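Local coordinates for capsular polysaccharide export system protein KpsC (Thermosulfurimonas dismutans, PDB 6MGD) that probably transfers Kdo in beta(2,7) linkage while building the conserved glycolipid anchor of Gram-negative bacterial capsules, at residues Asp3-Ile17 / Ile44-Glu56. Residues are numbered along the deposited sequence; the frame is centred on the assembly and turned at random.
Sequences DFYTYKFSLWKIRII and IRLLVWGSTLENE
Tyr5 N donates to Arg45 O (2.7 Å) and Tyr7 N to Leu47 O, so strands 4-7 and 44-49 pair in parallel within the mixed sheet, consistent with an alpha/beta domain of the GT-B clan; strand 24-28 flanks 4-7 on its other edge. Beyond the pairing, a water takes over: it donates to Tyr7 O and accepts from Trp49 N at 2.6 Å.

Among apolar groups, Leu47 sends CD2 to Phe4 CD2 and CD1 to Ile17 CG2 (3.7 Å), bringing helix 11-17 onto the sheet. Arg45 CD lies over a face of the Phe4 ring. With CG anti to the backbone N (chi1 -173°), Tyr7 reaches past Val48 CG2 to Leu53 CD2. Replacing Tyr7 by alanine is likely to open a gap between Leu46, Val48 and Leu53 and leave Lys8 NZ without its hydroxyl acceptor.

Among charges, Lys8 NZ bridges to Glu56 OE1 at 2.5 Å and donates to Tyr7 OH, while Lys13 NZ stands 3.0 Å from the centroid of the Trp49 six-membered ring, a cation-pi contact almost on the ring normal.

Backbone bonds thus set the register, the salt bridge joins loop 8-10 to helix 52-56, and Lys13 joins helix 11-17 to the end of strand 44-49.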
loop_
_atom_site.group_PDB
_atom_site.type_symbol
_atom_site.label_atom_id
_atom_site.label_comp_id
_atom_site.label_asym_id
_atom_site.label_seq_id
_atom_site.Cartn_x
_atom_site.Cartn_y
_atom_site.Cartn_z
ATOM N N ASP A 3 7.024 -27.142 0.038
ATOM C CA ASP A 3 7.714 -25.904 0.374
ATOM C C ASP A 3 6.812 -24.901 1.088
ATOM O O ASP A 3 7.177 -24.393 2.153
ATOM C CB ASP A 3 8.308 -25.276 -0.889
ATOM C CG ASP A 3 9.823 -25.256 -0.869
ATOM O OD1 ASP A 3 10.408 -25.736 0.125
ATOM O OD2 ASP A 3 10.429 -24.762 -1.842
ATOM N N PHE A 4 5.643 -24.599 0.525
ATOM C CA PHE A 4 4.773 -23.572 1.077
ATOM C C PHE A 4 3.376 -24.117 1.338
ATOM O O PHE A 4 2.893 -25.014 0.640
ATOM C CB PHE A 4 4.681 -22.357 0.146
ATOM C CG PHE A 4 5.859 -21.437 0.238
ATOM C CD1 PHE A 4 7.002 -21.677 -0.506
ATOM C CD2 PHE A 4 5.827 -20.333 1.072
ATOM C CE1 PHE A 4 8.090 -20.830 -0.422
ATOM C CE2 PHE A 4 6.911 -19.482 1.161
ATOM C CZ PHE A 4 8.044 -19.730 0.414
ATOM N N TYR A 5 2.733 -23.549 2.355
ATOM C CA TYR A 5 1.357 -23.857 2.705
ATOM C C TYR A 5 0.581 -22.557 2.852
ATOM O O TYR A 5 1.137 -21.527 3.239
ATOM C CB TYR A 5 1.270 -24.668 4.006
ATOM C CG TYR A 5 1.873 -26.047 3.895
ATOM C CD1 TYR A 5 1.104 -27.128 3.491
ATOM C CD2 TYR A 5 3.213 -26.266 4.189
ATOM C CE1 TYR A 5 1.647 -28.392 3.385
ATOM C CE2 TYR A 5 3.768 -27.527 4.084
ATOM C CZ TYR A 5 2.980 -28.587 3.682
ATOM O OH TYR A 5 3.524 -29.846 3.574
ATOM N N THR A 6 -0.708 -22.615 2.535
ATOM C CA THR A 6 -1.588 -21.461 2.647
ATOM C C THR A 6 -2.487 -21.596 3.870
ATOM O O THR A 6 -2.828 -22.702 4.298
ATOM C CB THR A 6 -2.445 -21.293 1.388
ATOM O OG1 THR A 6 -3.191 -22.492 1.150
ATOM C CG2 THR A 6 -1.564 -20.993 0.181
ATOM N N TYR A 7 -2.874 -20.451 4.428
ATOM C CA TYR A 7 -3.689 -20.396 5.638
ATOM C C TYR A 7 -5.023 -19.743 5.303
ATOM O O TYR A 7 -5.093 -18.523 5.115
ATOM C CB TYR A 7 -2.964 -19.635 6.748
ATOM C CG TYR A 7 -3.672 -19.667 8.084
ATOM C CD1 TYR A 7 -4.381 -18.567 8.545
ATOM C CD2 TYR A 7 -3.627 -20.801 8.885
ATOM C CE1 TYR A 7 -5.025 -18.592 9.762
ATOM C CE2 TYR A 7 -4.269 -20.839 10.107
ATOM C CZ TYR A 7 -4.966 -19.732 10.542
ATOM O OH TYR A 7 -5.608 -19.762 11.761
ATOM N N LYS A 8 -6.075 -20.560 5.225
ATOM C CA LYS A 8 -7.450 -20.082 5.065
ATOM C C LYS A 8 -7.605 -19.233 3.805
ATOM O O LYS A 8 -8.179 -18.142 3.828
ATOM C CB LYS A 8 -7.908 -19.313 6.307
ATOM C CG LYS A 8 -7.953 -20.153 7.572
ATOM C CD LYS A 8 -8.324 -19.316 8.784
ATOM C CE LYS A 8 -8.384 -20.165 10.046
ATOM N NZ LYS A 8 -8.588 -19.329 11.261
ATOM N N PHE A 9 -7.084 -19.745 2.695
ATOM C CA PHE A 9 -7.246 -19.121 1.391
ATOM C C PHE A 9 -8.435 -19.732 0.662
ATOM O O PHE A 9 -8.724 -20.925 0.795
ATOM C CB PHE A 9 -5.991 -19.288 0.530
ATOM C CG PHE A 9 -4.882 -18.326 0.860
ATOM C CD1 PHE A 9 -4.899 -17.593 2.036
ATOM C CD2 PHE A 9 -3.824 -18.149 -0.021
ATOM C CE1 PHE A 9 -3.878 -16.709 2.332
ATOM C CE2 PHE A 9 -2.803 -17.266 0.269
ATOM C CZ PHE A 9 -2.829 -16.544 1.447
ATOM N N SER A 10 -9.122 -18.903 -0.117
ATOM C CA SER A 10 -10.140 -19.426 -1.014
ATOM C C SER A 10 -9.479 -20.128 -2.199
ATOM O O SER A 10 -8.324 -19.866 -2.546
ATOM C CB SER A 10 -11.059 -18.306 -1.504
ATOM O OG SER A 10 -10.345 -17.343 -2.256
ATOM N N LEU A 11 -10.234 -21.045 -2.812
ATOM C CA LEU A 11 -9.734 -21.790 -3.965
ATOM C C LEU A 11 -9.216 -20.853 -5.048
ATOM O O LEU A 11 -8.099 -21.021 -5.551
ATOM C CB LEU A 11 -10.838 -22.694 -4.521
ATOM C CG LEU A 11 -11.214 -23.941 -3.718
ATOM C CD1 LEU A 11 -12.330 -24.711 -4.411
ATOM C CD2 LEU A 11 -9.998 -24.827 -3.524
ATOM N N TRP A 12 -10.026 -19.856 -5.417
ATOM C CA TRP A 12 -9.600 -18.865 -6.400
ATOM C C TRP A 12 -8.296 -18.193 -5.983
ATOM O O TRP A 12 -7.386 -18.022 -6.804
ATOM C CB TRP A 12 -10.704 -17.827 -6.599
ATOM C CG TRP A 12 -10.308 -16.722 -7.511
ATOM C CD1 TRP A 12 -9.942 -15.459 -7.154
ATOM C CD2 TRP A 12 -10.222 -16.778 -8.940
ATOM N NE1 TRP A 12 -9.641 -14.720 -8.270
ATOM C CE2 TRP A 12 -9.802 -15.508 -9.380
ATOM C CE3 TRP A 12 -10.462 -17.776 -9.891
ATOM C CZ2 TRP A 12 -9.616 -15.208 -10.725
ATOM C CZ3 TRP A 12 -10.281 -17.474 -11.231
ATOM C CH2 TRP A 12 -9.860 -16.200 -11.634
ATOM N N LYS A 13 -8.180 -17.819 -4.705
ATOM C CA LYS A 13 -6.957 -17.178 -4.230
ATOM C C LYS A 13 -5.765 -18.125 -4.268
ATOM O O LYS A 13 -4.637 -17.683 -4.508
ATOM C CB LYS A 13 -7.166 -16.640 -2.813
ATOM C CG LYS A 13 -5.922 -16.075 -2.143
ATOM C CD LYS A 13 -6.311 -15.220 -0.954
ATOM C CE LYS A 13 -7.157 -14.044 -1.407
ATOM N NZ LYS A 13 -6.519 -12.754 -1.042
ATOM N N ILE A 14 -5.987 -19.420 -4.036
ATOM C CA ILE A 14 -4.889 -20.385 -4.077
ATOM C C ILE A 14 -4.286 -20.448 -5.476
ATOM O O ILE A 14 -3.061 -20.435 -5.646
ATOM C CB ILE A 14 -5.373 -21.769 -3.605
ATOM C CG1 ILE A 14 -5.699 -21.737 -2.111
ATOM C CG2 ILE A 14 -4.332 -22.834 -3.908
ATOM C CD1 ILE A 14 -6.172 -23.064 -1.561
ATOM N N ARG A 15 -5.141 -20.514 -6.500
ATOM C CA ARG A 15 -4.650 -20.561 -7.874
ATOM C C ARG A 15 -3.868 -19.303 -8.228
ATOM O O ARG A 15 -2.842 -19.374 -8.916
ATOM C CB ARG A 15 -5.820 -20.753 -8.839
ATOM C CG ARG A 15 -6.598 -22.036 -8.622
ATOM C CD ARG A 15 -7.648 -22.217 -9.697
ATOM N NE ARG A 15 -7.054 -22.234 -11.028
ATOM C CZ ARG A 15 -7.751 -22.175 -12.158
ATOM N NH1 ARG A 15 -9.073 -22.090 -12.118
ATOM N NH2 ARG A 15 -7.127 -22.195 -13.327
ATOM N N ILE A 16 -4.334 -18.141 -7.766
ATOM C CA ILE A 16 -3.608 -16.896 -8.000
ATOM C C ILE A 16 -2.246 -16.936 -7.318
ATOM O O ILE A 16 -1.224 -16.568 -7.909
ATOM C CB ILE A 16 -4.437 -15.693 -7.517
ATOM C CG1 ILE A 16 -5.686 -15.523 -8.380
ATOM C CG2 ILE A 16 -3.592 -14.425 -7.514
ATOM C CD1 ILE A 16 -6.450 -14.256 -8.086
ATOM N N ILE A 17 -2.215 -17.375 -6.059
ATOM C CA ILE A 17 -0.959 -17.418 -5.316
ATOM C C ILE A 17 0.011 -18.397 -5.966
ATOM O O ILE A 17 1.225 -18.162 -5.996
ATOM C CB ILE A 17 -1.231 -17.773 -3.843
ATOM C CG1 ILE A 17 -2.014 -16.646 -3.169
ATOM C CG2 ILE A 17 0.067 -18.031 -3.105
ATOM C CD1 ILE A 17 -1.389 -15.285 -3.339
ATOM N N ILE A 44 7.601 -25.410 8.811
ATOM C CA ILE A 44 6.722 -25.197 7.669
ATOM C C ILE A 44 6.778 -23.732 7.258
ATOM O O ILE A 44 7.110 -22.847 8.050
ATOM C CB ILE A 44 5.260 -25.605 7.961
ATOM C CG1 ILE A 44 4.644 -24.675 9.008
ATOM C CG2 ILE A 44 5.177 -27.058 8.413
ATOM C CD1 ILE A 44 3.164 -24.886 9.208
ATOM N N ARG A 45 6.444 -23.488 5.994
ATOM C CA ARG A 45 6.288 -22.143 5.452
ATOM C C ARG A 45 4.799 -21.900 5.243
ATOM O O ARG A 45 4.173 -22.544 4.394
ATOM C CB ARG A 45 7.058 -21.977 4.144
ATOM C CG ARG A 45 8.568 -21.983 4.287
ATOM C CD ARG A 45 9.230 -21.945 2.920
ATOM N NE ARG A 45 10.611 -21.475 2.980
ATOM C CZ ARG A 45 11.673 -22.270 3.059
ATOM N NH1 ARG A 45 12.890 -21.745 3.107
ATOM N NH2 ARG A 45 11.521 -23.589 3.090
ATOM N N LEU A 46 4.234 -20.978 6.015
ATOM C CA LEU A 46 2.811 -20.678 5.958
ATOM C C LEU A 46 2.585 -19.378 5.194
ATOM O O LEU A 46 3.259 -18.375 5.453
ATOM C CB LEU A 46 2.220 -20.573 7.364
ATOM C CG LEU A 46 0.696 -20.478 7.447
ATOM C CD1 LEU A 46 0.056 -21.745 6.896
ATOM C CD2 LEU A 46 0.246 -20.218 8.879
ATOM N N LEU A 47 1.643 -19.402 4.255
ATOM C CA LEU A 47 1.222 -18.211 3.529
ATOM C C LEU A 47 -0.072 -17.700 4.148
ATOM O O LEU A 47 -1.098 -18.388 4.115
ATOM C CB LEU A 47 1.033 -18.510 2.042
ATOM C CG LEU A 47 2.301 -18.887 1.275
ATOM C CD1 LEU A 47 1.994 -19.206 -0.183
ATOM C CD2 LEU A 47 3.327 -17.770 1.376
ATOM N N VAL A 48 -0.019 -16.505 4.724
ATOM C CA VAL A 48 -1.183 -15.879 5.336
ATOM C C VAL A 48 -1.451 -14.567 4.613
ATOM O O VAL A 48 -0.546 -13.959 4.031
ATOM C CB VAL A 48 -0.991 -15.658 6.856
ATOM C CG1 VAL A 48 -0.165 -14.411 7.127
ATOM C CG2 VAL A 48 -2.333 -15.583 7.565
ATOM N N TRP A 49 -2.709 -14.137 4.641
ATOM C CA TRP A 49 -3.140 -12.952 3.914
ATOM C C TRP A 49 -3.312 -11.784 4.876
ATOM O O TRP A 49 -4.150 -11.841 5.783
ATOM C CB TRP A 49 -4.445 -13.209 3.163
ATOM C CG TRP A 49 -4.860 -12.035 2.340
ATOM C CD1 TRP A 49 -5.734 -11.053 2.697
ATOM C CD2 TRP A 49 -4.397 -11.704 1.026
ATOM N NE1 TRP A 49 -5.856 -10.135 1.682
ATOM C CE2 TRP A 49 -5.044 -10.512 0.644
ATOM C CE3 TRP A 49 -3.505 -12.305 0.132
ATOM C CZ2 TRP A 49 -4.826 -9.908 -0.592
ATOM C CZ3 TRP A 49 -3.290 -11.702 -1.094
ATOM C CH2 TRP A 49 -3.947 -10.516 -1.444
ATOM N N GLY A 50 -2.528 -10.731 4.666
ATOM C CA GLY A 50 -2.715 -9.508 5.426
ATOM C C GLY A 50 -2.525 -9.730 6.912
ATOM O O GLY A 50 -1.569 -10.375 7.355
ATOM N N SER A 51 -3.457 -9.195 7.697
ATOM C CA SER A 51 -3.411 -9.277 9.154
ATOM C C SER A 51 -4.336 -10.362 9.690
ATOM O O SER A 51 -4.981 -10.184 10.727
ATOM C CB SER A 51 -3.759 -7.923 9.764
ATOM O OG SER A 51 -2.878 -6.919 9.294
ATOM N N THR A 52 -4.412 -11.501 8.999
ATOM C CA THR A 52 -5.326 -12.560 9.413
ATOM C C THR A 52 -4.954 -13.111 10.784
ATOM O O THR A 52 -5.829 -13.339 11.628
ATOM C CB THR A 52 -5.343 -13.675 8.367
ATOM O OG1 THR A 52 -5.822 -13.152 7.121
ATOM C CG2 THR A 52 -6.245 -14.814 8.807
ATOM N N LEU A 53 -3.660 -13.320 11.030
ATOM C CA LEU A 53 -3.237 -13.858 12.318
ATOM C C LEU A 53 -3.464 -12.851 13.440
ATOM O O LEU A 53 -3.866 -13.229 14.547
ATOM C CB LEU A 53 -1.769 -14.276 12.255
ATOM C CG LEU A 53 -1.431 -15.302 11.172
ATOM C CD1 LEU A 53 0.069 -15.560 11.106
ATOM C CD2 LEU A 53 -2.194 -16.594 11.411
ATOM N N GLU A 54 -3.216 -11.566 13.175
ATOM C CA GLU A 54 -3.415 -10.550 14.203
ATOM C C GLU A 54 -4.893 -10.368 14.528
ATOM O O GLU A 54 -5.252 -10.123 15.686
ATOM C CB GLU A 54 -2.799 -9.221 13.763
ATOM C CG GLU A 54 -1.275 -9.193 13.781
ATOM C CD GLU A 54 -0.655 -9.948 12.620
ATOM O OE1 GLU A 54 -1.335 -10.114 11.584
ATOM O OE2 GLU A 54 0.512 -10.375 12.743
ATOM N N ASN A 55 -5.765 -10.480 13.522
ATOM C CA ASN A 55 -7.198 -10.366 13.772
ATOM C C ASN A 55 -7.715 -11.529 14.608
ATOM O O ASN A 55 -8.689 -11.372 15.352
ATOM C CB ASN A 55 -7.957 -10.282 12.449
ATOM C CG ASN A 55 -7.592 -9.051 11.648
ATOM O OD1 ASN A 55 -7.188 -8.032 12.206
ATOM N ND2 ASN A 55 -7.728 -9.140 10.330
ATOM N N GLU A 56 -7.087 -12.696 14.499
ATOM C CA GLU A 56 -7.440 -13.847 15.315
ATOM C C GLU A 56 -6.597 -13.950 16.578
ATOM O O GLU A 56 -6.837 -14.850 17.390
ATOM C CB GLU A 56 -7.297 -15.134 14.498
ATOM C CG GLU A 56 -8.065 -15.135 13.190
ATOM C CD GLU A 56 -7.886 -16.425 12.415
ATOM O OE1 GLU A 56 -8.873 -16.906 11.820
ATOM O OE2 GLU A 56 -6.759 -16.962 12.407
HETATM O O HOH W 1 -4.561 -15.794 5.328
HETATM O O HOH W 2 -6.911 -15.535 5.116
#